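Local coordinates for protein aminoglycoside N(3)-acetyltransferase, AAC(3)-IVa (Escherichia coli, PDB 6MN5) that probably acetylates the 3-amino group of 2-deoxystreptamine aminoglycosides with acetyl-CoA, giving resistance to antibiotics such as gentamicin, kanamycin and apramycin, at residues C194-L199 with F243-E248; D141-L146 with L222-D227; V170-T175 with Y187-H192. The protein carries 1 engineered substitution. All coordinates share one frame; numbering follows the deposited sequence.

Interaction 1 of 3, residues C194-L199 with F243-E248; sequences CERFAL and FLHPPE. With ZN (zinc ion), chain H; LLL ((2R,3R,4R,5R)-2-((1S,2S,3R,4S,6R)-4,6-diamino-3-((2R,3R,6S)-3-amino-6-(aminomethyl)-tetrahydro-2H-pyran-2-yloxy)-2-hydr oxycyclohexyloxy)-5-methyl-4-(methylamino)-tetrahydro-2H-pyran-3,5-diol), chain G.
F197 turns one edge of its ring, CD1 and CE1, onto the face of F243 in a T-shaped stack, with centroids 4.8 Å apart and planes at 81°. Both rings are buried, and the tight part of the contact centres on them: F197 CE1 comes within 3.5 Å of F243 CD2, while from helix 155-163 L157 packs on F197, and E161 on both rings. Next to the stack, R196 lies along the backbone of 243-245. Its CB sits 3.3 Å from F243 O, and its CD rests above the imidazole face of H245 in a CH-pi contact, 4.2 Å from the ring centroid. A bend at chi3 (61°) carries the guanidinium past L244, and its NH2 is hydrogen-bonded to I242 O, just ahead of 243-248. L199 CD1 packs against one guanidinium face. A water joins the two backbones, accepting from R196 N and donating to F243 O.

The other side is looser. E195 is exposed, and its carboxylate stands perpendicular to the H245 imidazole, OE1 near the ring edge. The polar link runs through a second water, which donates to E195 OE1 at 2.9 Å and accepts from H245 NE2 at 3.0 Å. The other imidazole nitrogen, H245 ND1, binds the zinc ion at 2.1 Å, and C193, C251 and C254 complete the metal site. With ND1 on the metal and NE2 donating, the imidazole is oriented by both its nitrogens; donation from NE2 through the water toward the E195 carboxylate would probably make it a somewhat stronger zinc donor.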
loop_
_atom_site.group_PDB
_atom_site.type_symbol
_atom_site.label_atom_id
_atom_site.label_comp_id
_atom_site.label_asym_id
_atom_site.label_seq_id
_atom_site.Cartn_x
_atom_site.Cartn_y
_atom_site.Cartn_z
ATOM N N CYS A 194 5.265 1.966 -12.898
ATOM C CA CYS A 194 5.514 2.351 -11.510
ATOM C C CYS A 194 6.994 2.419 -11.155
ATOM O O CYS A 194 7.317 2.677 -9.988
ATOM C CB CYS A 194 4.823 1.416 -10.503
ATOM S SG CYS A 194 3.027 1.311 -10.649
ATOM N N GLU A 195 7.904 2.201 -12.108
ATOM C CA GLU A 195 9.331 2.234 -11.790
ATOM C C GLU A 195 9.767 3.615 -11.318
ATOM O O GLU A 195 10.551 3.737 -10.370
ATOM C CB GLU A 195 10.154 1.806 -13.004
ATOM C CG GLU A 195 10.269 0.304 -13.181
ATOM C CD GLU A 195 11.144 -0.075 -14.358
ATOM O OE1 GLU A 195 11.980 0.757 -14.769
ATOM O OE2 GLU A 195 10.993 -1.203 -14.874
ATOM N N ARG A 196 9.269 4.669 -11.961
ATOM C CA ARG A 196 9.681 6.024 -11.623
ATOM C C ARG A 196 9.039 6.544 -10.345
ATOM O O ARG A 196 9.278 7.701 -9.982
ATOM C CB ARG A 196 9.381 6.971 -12.787
ATOM C CG ARG A 196 10.318 6.781 -13.970
ATOM C CD ARG A 196 9.855 7.560 -15.185
ATOM N NE ARG A 196 9.815 8.994 -14.925
ATOM C CZ ARG A 196 10.851 9.807 -15.090
ATOM N NH1 ARG A 196 12.010 9.325 -15.515
ATOM N NH2 ARG A 196 10.727 11.101 -14.831
ATOM N N PHE A 197 8.237 5.729 -9.652
ATOM C CA PHE A 197 7.823 6.086 -8.300
ATOM C C PHE A 197 9.022 6.268 -7.379
ATOM O O PHE A 197 8.917 6.973 -6.370
ATOM C CB PHE A 197 6.892 5.015 -7.722
ATOM C CG PHE A 197 5.447 5.179 -8.106
ATOM C CD1 PHE A 197 5.022 6.278 -8.838
ATOM C CD2 PHE A 197 4.508 4.229 -7.731
ATOM C CE1 PHE A 197 3.685 6.425 -9.190
ATOM C CE2 PHE A 197 3.173 4.368 -8.079
ATOM C CZ PHE A 197 2.762 5.466 -8.809
ATOM N N ALA A 198 10.160 5.651 -7.711
ATOM C CA ALA A 198 11.347 5.733 -6.868
ATOM C C ALA A 198 11.889 7.150 -6.761
ATOM O O ALA A 198 12.686 7.426 -5.857
ATOM C CB ALA A 198 12.433 4.798 -7.400
ATOM N N LEU A 199 11.478 8.054 -7.655
ATOM C CA LEU A 199 11.880 9.451 -7.541
ATOM C C LEU A 199 11.432 10.069 -6.223
ATOM O O LEU A 199 12.016 11.070 -5.790
ATOM C CB LEU A 199 11.316 10.262 -8.710
ATOM C CG LEU A 199 11.752 9.878 -10.125
ATOM C CD1 LEU A 199 10.786 10.456 -11.149
ATOM C CD2 LEU A 199 13.169 10.350 -10.405
ATOM N N PHE A 243 6.023 10.610 -13.742
ATOM C CA PHE A 243 6.142 9.198 -13.401
ATOM C C PHE A 243 6.216 8.287 -14.620
ATOM O O PHE A 243 6.496 7.094 -14.463
ATOM C CB PHE A 243 4.967 8.767 -12.514
ATOM C CG PHE A 243 5.054 9.278 -11.102
ATOM C CD1 PHE A 243 6.277 9.362 -10.454
ATOM C CD2 PHE A 243 3.914 9.683 -10.424
ATOM C CE1 PHE A 243 6.362 9.837 -9.157
ATOM C CE2 PHE A 243 3.992 10.158 -9.125
ATOM C CZ PHE A 243 5.218 10.235 -8.492
ATOM N N LEU A 244 5.982 8.810 -15.820
ATOM C CA LEU A 244 6.013 7.998 -17.027
ATOM C C LEU A 244 7.391 8.048 -17.669
ATOM O O LEU A 244 8.022 9.107 -17.735
ATOM C CB LEU A 244 4.961 8.467 -18.034
ATOM C CG LEU A 244 3.564 8.798 -17.513
ATOM C CD1 LEU A 244 2.691 9.264 -18.667
ATOM C CD2 LEU A 244 2.948 7.597 -16.813
ATOM N N HIS A 245 7.850 6.892 -18.142
ATOM C CA HIS A 245 9.108 6.832 -18.863
ATOM C C HIS A 245 9.035 7.699 -20.120
ATOM O O HIS A 245 7.962 7.872 -20.706
ATOM C CB HIS A 245 9.435 5.389 -19.244
ATOM C CG HIS A 245 10.147 4.628 -18.170
ATOM N ND1 HIS A 245 9.505 3.736 -17.339
ATOM C CD2 HIS A 245 11.446 4.629 -17.788
ATOM C CE1 HIS A 245 10.377 3.222 -16.491
ATOM N NE2 HIS A 245 11.562 3.747 -16.742
ATOM N N PRO A 246 10.154 8.269 -20.548
ATOM C CA PRO A 246 10.186 8.950 -21.841
ATOM C C PRO A 246 9.980 7.952 -22.967
ATOM O O PRO A 246 10.258 6.755 -22.801
ATOM C CB PRO A 246 11.592 9.565 -21.885
ATOM C CG PRO A 246 12.397 8.748 -20.932
ATOM C CD PRO A 246 11.447 8.345 -19.847
ATOM N N PRO A 247 9.474 8.399 -24.120
ATOM C CA PRO A 247 9.290 7.465 -25.245
ATOM C C PRO A 247 10.569 6.765 -25.670
ATOM O O PRO A 247 10.505 5.646 -26.197
ATOM C CB PRO A 247 8.744 8.369 -26.359
ATOM C CG PRO A 247 8.095 9.501 -25.638
ATOM C CD PRO A 247 8.931 9.736 -24.413
ATOM N N GLU A 248 11.731 7.386 -25.454
ATOM C CA GLU A 248 12.993 6.737 -25.795
ATOM C C GLU A 248 13.248 5.511 -24.929
ATOM O O GLU A 248 13.946 4.586 -25.359
ATOM C CB GLU A 248 14.151 7.725 -25.657
ATOM C CG GLU A 248 13.839 9.135 -26.131
ATOM C CD GLU A 248 13.295 10.015 -25.023
ATOM O OE1 GLU A 248 12.069 10.253 -25.000
ATOM O OE2 GLU A 248 14.092 10.463 -24.172
HETATM ZN ZN ZN H . 7.674 2.687 -17.631
HETATM C C11 LLL G . 2.878 -3.220 -13.367
HETATM O O11 LLL G . 1.827 -3.825 -12.602
HETATM C C21 LLL G . 3.301 -4.161 -14.481
HETATM N N21 LLL G . 2.191 -4.410 -15.412
HETATM C C31 LLL G . 3.811 -5.461 -13.882
HETATM C C41 LLL G . 4.909 -5.159 -12.874
HETATM C C51 LLL G . 4.395 -4.161 -11.849
HETATM O O51 LLL G . 4.000 -2.953 -12.513
HETATM C C61 LLL G . 5.502 -3.852 -10.839
HETATM N N61 LLL G . 5.141 -2.701 -9.998
HETATM C C12 LLL G . -1.103 -1.744 -10.387
HETATM N N12 LLL G . -2.107 -0.759 -9.960
HETATM C C22 LLL G . 0.254 -1.087 -10.586
HETATM C C32 LLL G . 1.280 -2.144 -10.958
HETATM N N32 LLL G . 2.620 -1.554 -11.091
HETATM C C42 LLL G . 0.856 -2.830 -12.247
HETATM C C52 LLL G . -0.499 -3.488 -12.050
HETATM O O52 LLL G . -0.900 -4.135 -13.265
HETATM C C62 LLL G . -1.527 -2.432 -11.674
HETATM O O62 LLL G . -2.806 -3.054 -11.485
HETATM C C13 LLL G . -3.423 -3.283 -12.763
HETATM C C23 LLL G . -4.945 -3.349 -12.614
HETATM O O23 LLL G . -5.385 -2.503 -11.536
HETATM C C33 LLL G . -5.369 -4.784 -12.347
HETATM N N33 LLL G . -6.799 -4.859 -12.016
HETATM C C43 LLL G . -5.044 -5.640 -13.561
HETATM O O43 LLL G . -6.165 -5.644 -14.457
HETATM C C53 LLL G . -3.828 -5.068 -14.273
HETATM O O53 LLL G . -2.921 -4.522 -13.301
HETATM C C83 LLL G . -4.745 -7.071 -13.112
HETATM C C93 LLL G . -6.981 -5.684 -10.813
HETATM O O HOH W 1 13.495 3.228 -14.516
HETATM O O HOH W 2 7.292 4.720 -13.690
#

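Interaction 2 of 3, residues D141-L146 with L222-D227; sequences DGQVLL and LIRSRD
V144 and I223 pair through both backbone amides, V144 N giving to I223 O at 2.6 Å and I223 N to V144 O at 2.8 Å. This antiparallel hydrogen-bonded pair is flanked by two non-hydrogen-bonded ones, Q143 with R224 and L145 with L222. The ladder runs one step past the strands: S225 N, opening helix 225-236, donates to G142 O at 2.9 Å.

Apolar contacts divide between the two sheet faces. On the face of Q143, L145 and L222, with CG anti to the backbone N (chi1 173°), L222 lays its branch across the neighbouring strand, where CD1 lies 3.7 Å from Q143 CB and also meets L145 CB; L21 of helix 11-21 packs over L145 and L222. On the opposite face V144 and I223 both touch I228 of helix 225-236.

Charges gather where strand gives way to helix. R224 NH2 makes a salt bridge with D141 OD1, a hydrogen bond of 2.9 Å to the syn lone pair, with the oxygen in the guanidinium plane and a nearly straight N-H (167°). R226 approaches differently: its guanidinium stacks on the D141 carboxylate, planes 23° apart, and the 3.5 Å from R226 NH1 to D141 OD2 is a salt bridge of charge alone, since OD2 lies well out of the guanidinium plane and no N-H points at it; R226 NE is spent on H138 O. A water accepts from the backbone N of R226 and donates to D141 OD1 and G142 O.

D141, with positive phi, is the C-prime residue of the Schellman motif ending helix 133-139, and R224 is the N-cap of helix 225-236. The ensemble is a helix-flanked antiparallel strand pair within the central mixed sheet of an alpha/beta acetyltransferase, with strand 143-147 lying between 28-33 and 218-224.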
loop_
_atom_site.group_PDB
_atom_site.type_symbol
_atom_site.label_atom_id
_atom_site.label_comp_id
_atom_site.label_asym_id
_atom_site.label_seq_id
_atom_site.Cartn_x
_atom_site.Cartn_y
_atom_site.Cartn_z
ATOM N N ASP A 141 -4.586 10.865 8.556
ATOM C CA ASP A 141 -3.249 11.369 8.880
ATOM C C ASP A 141 -2.318 10.254 9.357
ATOM O O ASP A 141 -1.536 10.431 10.291
ATOM C CB ASP A 141 -3.328 12.488 9.921
ATOM C CG ASP A 141 -2.194 13.483 9.797
ATOM O OD1 ASP A 141 -1.189 13.165 9.125
ATOM O OD2 ASP A 141 -2.311 14.587 10.371
ATOM N N GLY A 142 -2.398 9.096 8.706
ATOM C CA GLY A 142 -1.626 7.945 9.118
ATOM C C GLY A 142 -0.211 7.945 8.570
ATOM O O GLY A 142 0.214 8.830 7.828
ATOM N N GLN A 143 0.535 6.914 8.960
ATOM C CA GLN A 143 1.902 6.711 8.512
ATOM C C GLN A 143 1.956 5.541 7.540
ATOM O O GLN A 143 1.210 4.566 7.672
ATOM C CB GLN A 143 2.843 6.448 9.692
ATOM C CG GLN A 143 3.013 7.615 10.649
ATOM C CD GLN A 143 3.935 7.279 11.812
ATOM O OE1 GLN A 143 4.868 8.023 12.114
ATOM N NE2 GLN A 143 3.674 6.157 12.469
ATOM N N VAL A 144 2.842 5.650 6.554
ATOM C CA VAL A 144 3.074 4.599 5.570
ATOM C C VAL A 144 4.453 4.014 5.828
ATOM O O VAL A 144 5.431 4.757 5.985
ATOM C CB VAL A 144 2.961 5.132 4.131
ATOM C CG1 VAL A 144 3.324 4.041 3.132
ATOM C CG2 VAL A 144 1.557 5.675 3.869
ATOM N N LEU A 145 4.536 2.689 5.880
ATOM C CA LEU A 145 5.796 2.012 6.151
ATOM C C LEU A 145 6.068 1.003 5.048
ATOM O O LEU A 145 5.307 0.045 4.878
ATOM C CB LEU A 145 5.776 1.328 7.519
ATOM C CG LEU A 145 6.867 0.278 7.692
ATOM C CD1 LEU A 145 8.188 0.960 7.989
ATOM C CD2 LEU A 145 6.495 -0.669 8.815
ATOM N N LEU A 146 7.145 1.226 4.299
ATOM C CA LEU A 146 7.582 0.299 3.263
ATOM C C LEU A 146 8.642 -0.624 3.856
ATOM O O LEU A 146 9.650 -0.153 4.396
ATOM C CB LEU A 146 8.122 1.066 2.058
ATOM C CG LEU A 146 7.230 2.226 1.601
ATOM C CD1 LEU A 146 7.888 3.043 0.489
ATOM C CD2 LEU A 146 5.869 1.712 1.150
ATOM N N LEU A 222 9.749 4.920 6.424
ATOM C CA LEU A 222 8.550 5.367 7.126
ATOM C C LEU A 222 8.262 6.813 6.748
ATOM O O LEU A 222 9.094 7.695 6.986
ATOM C CB LEU A 222 8.716 5.233 8.642
ATOM C CG LEU A 222 7.579 5.827 9.475
ATOM C CD1 LEU A 222 6.289 5.086 9.196
ATOM C CD2 LEU A 222 7.902 5.776 10.949
ATOM N N ILE A 223 7.088 7.053 6.158
ATOM C CA ILE A 223 6.687 8.383 5.708
ATOM C C ILE A 223 5.224 8.609 6.067
ATOM O O ILE A 223 4.411 7.680 6.057
ATOM C CB ILE A 223 6.890 8.584 4.184
ATOM C CG1 ILE A 223 8.177 7.920 3.693
ATOM C CG2 ILE A 223 6.913 10.068 3.838
ATOM C CD1 ILE A 223 7.976 6.513 3.174
ATOM N N ARG A 224 4.889 9.860 6.380
ATOM C CA ARG A 224 3.498 10.217 6.622
ATOM C C ARG A 224 2.715 10.239 5.316
ATOM O O ARG A 224 3.236 10.632 4.266
ATOM C CB ARG A 224 3.406 11.581 7.301
ATOM C CG ARG A 224 3.761 11.569 8.771
ATOM C CD ARG A 224 3.716 12.969 9.346
ATOM N NE ARG A 224 2.371 13.534 9.294
ATOM C CZ ARG A 224 2.105 14.818 9.074
ATOM N NH1 ARG A 224 3.095 15.679 8.879
ATOM N NH2 ARG A 224 0.850 15.243 9.049
ATOM N N SER A 225 1.450 9.815 5.386
ATOM C CA SER A 225 0.608 9.803 4.194
ATOM C C SER A 225 0.423 11.209 3.639
ATOM O O SER A 225 0.473 11.417 2.420
ATOM C CB SER A 225 -0.746 9.169 4.516
ATOM O OG SER A 225 -1.524 8.998 3.344
ATOM N N ARG A 226 0.214 12.191 4.521
ATOM C CA ARG A 226 0.088 13.574 4.078
ATOM C C ARG A 226 1.373 14.064 3.421
ATOM O O ARG A 226 1.329 14.817 2.439
ATOM C CB ARG A 226 -0.281 14.468 5.261
ATOM C CG ARG A 226 -1.591 14.103 5.939
ATOM C CD ARG A 226 -2.772 14.793 5.274
ATOM N NE ARG A 226 -3.988 14.686 6.072
ATOM C CZ ARG A 226 -4.240 15.425 7.147
ATOM N NH1 ARG A 226 -3.359 16.330 7.553
ATOM N NH2 ARG A 226 -5.374 15.262 7.814
ATOM N N ASP A 227 2.529 13.644 3.944
ATOM C CA ASP A 227 3.799 14.073 3.368
ATOM C C ASP A 227 4.052 13.422 2.014
ATOM O O ASP A 227 4.650 14.048 1.133
ATOM C CB ASP A 227 4.946 13.773 4.334
ATOM C CG ASP A 227 5.000 14.753 5.493
ATOM O OD1 ASP A 227 4.385 15.836 5.373
ATOM O OD2 ASP A 227 5.653 14.449 6.517
HETATM O O HOH W 3 -0.106 11.549 7.029
HETATM O O HOH W 4 1.028 11.451 11.302
#

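Interaction 3 of 3, residues V170-T175 with Y187-H192; sequences VPRHCT and YLENDH. With LLL ((2R,3R,4R,5R)-2-((1S,2S,3R,4S,6R)-4,6-diamino-3-((2R,3R,6S)-3-amino-6-(aminomethyl)-tetrahydro-2H-pyran-2-yloxy)-2-hydr oxycyclohexyloxy)-5-methyl-4-(methylamino)-tetrahydro-2H-pyran-3,5-diol), chain G.
R172 NH1 reaches D191 OD1 at 2.8 Å in a salt bridge whose N-H is bent (130°); the acceptor lies near the guanidinium plane but is met on its anti side, 32° out of the carboxylate plane. The other oxygen, D191 OD2, faces the deoxystreptamine ring of gentamicin. E189, fully extended, takes a hydrogen bond on OE1 from gentamicin O23 at 2.8 Å; its OE2 lies 4.2 Å from R172 NH1, an opposite charge nearby but beyond a salt bridge.

The second shell fixes R172. Bends at chi2 (-76°) and chi3 turn the chain so that NE donates to P171 O from above the carbonyl plane, and V170 CG2 packs on one guanidinium face. R172 CB lies over the Y187 ring, 4.0 Å from its centroid, in a CH-pi contact. Beneath these side chains the hairpin of strands 170-178 and 181-189 is zipped by two hydrogen-bonded antiparallel pairs, V170 with E189 and R172 with Y187, placing R172, Y187 and E189 on one face.

E189 and D191, with D71 and E253 from elsewhere in the pocket, present an acidic lining that would suit a polyamine antibiotic, R172 probably offsetting part of the charge.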
loop_
_atom_site.group_PDB
_atom_site.type_symbol
_atom_site.label_atom_id
_atom_site.label_comp_id
_atom_site.label_asym_id
_atom_site.label_seq_id
_atom_site.Cartn_x
_atom_site.Cartn_y
_atom_site.Cartn_z
ATOM N N VAL A 170 -5.960 4.469 -18.562
ATOM C CA VAL A 170 -6.131 3.361 -19.501
ATOM C C VAL A 170 -7.328 2.517 -19.078
ATOM O O VAL A 170 -7.649 2.450 -17.883
ATOM C CB VAL A 170 -4.856 2.509 -19.592
ATOM C CG1 VAL A 170 -3.729 3.309 -20.240
ATOM C CG2 VAL A 170 -4.448 2.017 -18.213
ATOM N N PRO A 171 -8.018 1.865 -20.015
ATOM C CA PRO A 171 -9.191 1.063 -19.644
ATOM C C PRO A 171 -8.797 -0.194 -18.880
ATOM O O PRO A 171 -7.961 -0.982 -19.330
ATOM C CB PRO A 171 -9.832 0.722 -20.995
ATOM C CG PRO A 171 -8.717 0.837 -21.981
ATOM C CD PRO A 171 -7.838 1.941 -21.475
ATOM N N ARG A 172 -9.408 -0.368 -17.712
ATOM C CA ARG A 172 -9.299 -1.579 -16.916
ATOM C C ARG A 172 -10.704 -2.011 -16.514
ATOM O O ARG A 172 -11.688 -1.309 -16.767
ATOM C CB ARG A 172 -8.417 -1.366 -15.678
ATOM C CG ARG A 172 -6.989 -0.936 -15.994
ATOM C CD ARG A 172 -6.152 -2.097 -16.503
ATOM N NE ARG A 172 -5.375 -1.740 -17.688
ATOM C CZ ARG A 172 -4.071 -1.478 -17.679
ATOM N NH1 ARG A 172 -3.386 -1.529 -16.543
ATOM N NH2 ARG A 172 -3.448 -1.163 -18.807
ATOM N N HIS A 173 -10.802 -3.178 -15.882
ATOM C CA HIS A 173 -12.108 -3.685 -15.489
ATOM C C HIS A 173 -11.954 -4.679 -14.350
ATOM O O HIS A 173 -10.883 -5.253 -14.140
ATOM C CB HIS A 173 -12.836 -4.335 -16.673
ATOM C CG HIS A 173 -12.399 -5.740 -16.949
ATOM N ND1 HIS A 173 -11.318 -6.039 -17.750
ATOM C CD2 HIS A 173 -12.897 -6.928 -16.530
ATOM C CE1 HIS A 173 -11.169 -7.350 -17.814
ATOM N NE2 HIS A 173 -12.114 -7.912 -17.082
ATOM N N CYS A 174 -13.047 -4.867 -13.613
ATOM C CA CYS A 174 -13.150 -5.897 -12.588
ATOM C C CYS A 174 -14.523 -6.549 -12.703
ATOM O O CYS A 174 -15.331 -6.195 -13.567
ATOM C CB CYS A 174 -12.912 -5.322 -11.187
ATOM S SG CYS A 174 -14.096 -4.060 -10.678
ATOM N N THR A 175 -14.788 -7.511 -11.823
ATOM C CA THR A 175 -16.026 -8.276 -11.858
ATOM C C THR A 175 -16.660 -8.283 -10.476
ATOM O O THR A 175 -15.985 -8.562 -9.481
ATOM C CB THR A 175 -15.774 -9.711 -12.331
ATOM O OG1 THR A 175 -15.218 -9.686 -13.652
ATOM C CG2 THR A 175 -17.074 -10.503 -12.350
ATOM N N TYR A 187 -13.586 0.720 -16.145
ATOM C CA TYR A 187 -13.170 2.005 -15.603
ATOM C C TYR A 187 -11.832 2.396 -16.216
ATOM O O TYR A 187 -11.217 1.631 -16.963
ATOM C CB TYR A 187 -13.078 1.962 -14.074
ATOM C CG TYR A 187 -12.064 0.972 -13.540
ATOM C CD1 TYR A 187 -12.404 -0.363 -13.343
ATOM C CD2 TYR A 187 -10.770 1.371 -13.227
ATOM C CE1 TYR A 187 -11.482 -1.271 -12.854
ATOM C CE2 TYR A 187 -9.841 0.469 -12.738
ATOM C CZ TYR A 187 -10.201 -0.848 -12.552
ATOM O OH TYR A 187 -9.277 -1.743 -12.064
ATOM N N LEU A 188 -11.384 3.606 -15.889
ATOM C CA LEU A 188 -10.094 4.120 -16.330
ATOM C C LEU A 188 -9.160 4.207 -15.133
ATOM O O LEU A 188 -9.523 4.773 -14.095
ATOM C CB LEU A 188 -10.241 5.493 -16.991
ATOM C CG LEU A 188 -10.912 5.523 -18.367
ATOM C CD1 LEU A 188 -10.851 6.916 -18.974
ATOM C CD2 LEU A 188 -10.272 4.508 -19.296
ATOM N N GLU A 189 -7.964 3.645 -15.275
ATOM C CA GLU A 189 -6.985 3.614 -14.201
ATOM C C GLU A 189 -5.725 4.352 -14.628
ATOM O O GLU A 189 -5.331 4.307 -15.798
ATOM C CB GLU A 189 -6.640 2.174 -13.803
ATOM C CG GLU A 189 -5.992 2.058 -12.435
ATOM C CD GLU A 189 -5.553 0.644 -12.115
ATOM O OE1 GLU A 189 -5.603 0.258 -10.929
ATOM O OE2 GLU A 189 -5.159 -0.082 -13.053
ATOM N N ASN A 190 -5.100 5.032 -13.668
ATOM C CA ASN A 190 -3.852 5.760 -13.899
ATOM C C ASN A 190 -2.669 4.819 -13.662
ATOM O O ASN A 190 -1.904 4.944 -12.705
ATOM C CB ASN A 190 -3.783 6.982 -12.996
ATOM C CG ASN A 190 -4.077 6.643 -11.547
ATOM O OD1 ASN A 190 -5.235 6.574 -11.137
ATOM N ND2 ASN A 190 -3.026 6.413 -10.767
ATOM N N ASP A 191 -2.529 3.856 -14.567
ATOM C CA ASP A 191 -1.578 2.770 -14.392
ATOM C C ASP A 191 -0.443 2.854 -15.404
ATOM O O ASP A 191 -0.662 3.158 -16.581
ATOM C CB ASP A 191 -2.269 1.410 -14.508
ATOM C CG ASP A 191 -1.342 0.266 -14.160
ATOM O OD1 ASP A 191 -1.164 -0.642 -14.999
ATOM O OD2 ASP A 191 -0.766 0.299 -13.054
ATOM N N HIS A 192 0.769 2.573 -14.928
ATOM C CA HIS A 192 1.949 2.451 -15.771
ATOM C C HIS A 192 2.877 1.405 -15.165
ATOM O O HIS A 192 2.413 0.489 -14.480
ATOM C CB HIS A 192 2.652 3.802 -15.919
ATOM C CG HIS A 192 2.701 4.596 -14.653
ATOM N ND1 HIS A 192 3.674 4.410 -13.695
ATOM C CD2 HIS A 192 1.889 5.571 -14.179
ATOM C CE1 HIS A 192 3.462 5.240 -12.689
ATOM N NE2 HIS A 192 2.386 5.956 -12.959
HETATM C C11 LLL G . 2.878 -3.220 -13.367
HETATM O O11 LLL G . 1.827 -3.825 -12.602
HETATM C C21 LLL G . 3.301 -4.161 -14.481
HETATM N N21 LLL G . 2.191 -4.410 -15.412
HETATM C C31 LLL G . 3.811 -5.461 -13.882
HETATM C C41 LLL G . 4.909 -5.159 -12.874
HETATM C C51 LLL G . 4.395 -4.161 -11.849
HETATM O O51 LLL G . 4.000 -2.953 -12.513
HETATM C C61 LLL G . 5.502 -3.852 -10.839
HETATM N N61 LLL G . 5.141 -2.701 -9.998
HETATM C C12 LLL G . -1.103 -1.744 -10.387
HETATM N N12 LLL G . -2.107 -0.759 -9.960
HETATM C C22 LLL G . 0.254 -1.087 -10.586
HETATM C C32 LLL G . 1.280 -2.144 -10.958
HETATM N N32 LLL G . 2.620 -1.554 -11.091
HETATM C C42 LLL G . 0.856 -2.830 -12.247
HETATM C C52 LLL G . -0.499 -3.488 -12.050
HETATM O O52 LLL G . -0.900 -4.135 -13.265
HETATM C C62 LLL G . -1.527 -2.432 -11.674
HETATM O O62 LLL G . -2.806 -3.054 -11.485
HETATM C C13 LLL G . -3.423 -3.283 -12.763
HETATM C C23 LLL G . -4.945 -3.349 -12.614
HETATM O O23 LLL G . -5.385 -2.503 -11.536
HETATM C C33 LLL G . -5.369 -4.784 -12.347
HETATM N N33 LLL G . -6.799 -4.859 -12.016
HETATM C C43 LLL G . -5.044 -5.640 -13.561
HETATM O O43 LLL G . -6.165 -5.644 -14.457
HETATM C C53 LLL G . -3.828 -5.068 -14.273
HETATM O O53 LLL G . -2.921 -4.522 -13.301
HETATM C C83 LLL G . -4.745 -7.071 -13.112
HETATM C C93 LLL G . -6.981 -5.684 -10.813
#

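Interactions 1 and 3 meet at the gentamicin pocket, with their centres about 18 Å apart. H192, at the end of 187-192, packs into interaction 1: its CD2 is 3.5 Å from L244 CD2, and its CE1 is 3.7 Å from F197 CE1. The chain thus passes from the antibiotic-binding hairpin through C193, a zinc ligand, to C194, and the D191 side chain lies about 10 Å from the zinc ion by nearest atoms. Interaction 2 stands apart in the central sheet, its centre about 22 Å from that of interaction 1 and 25 Å from that of interaction 3. Along the chain, interaction 3 is nested within the loop that interaction 2 closes.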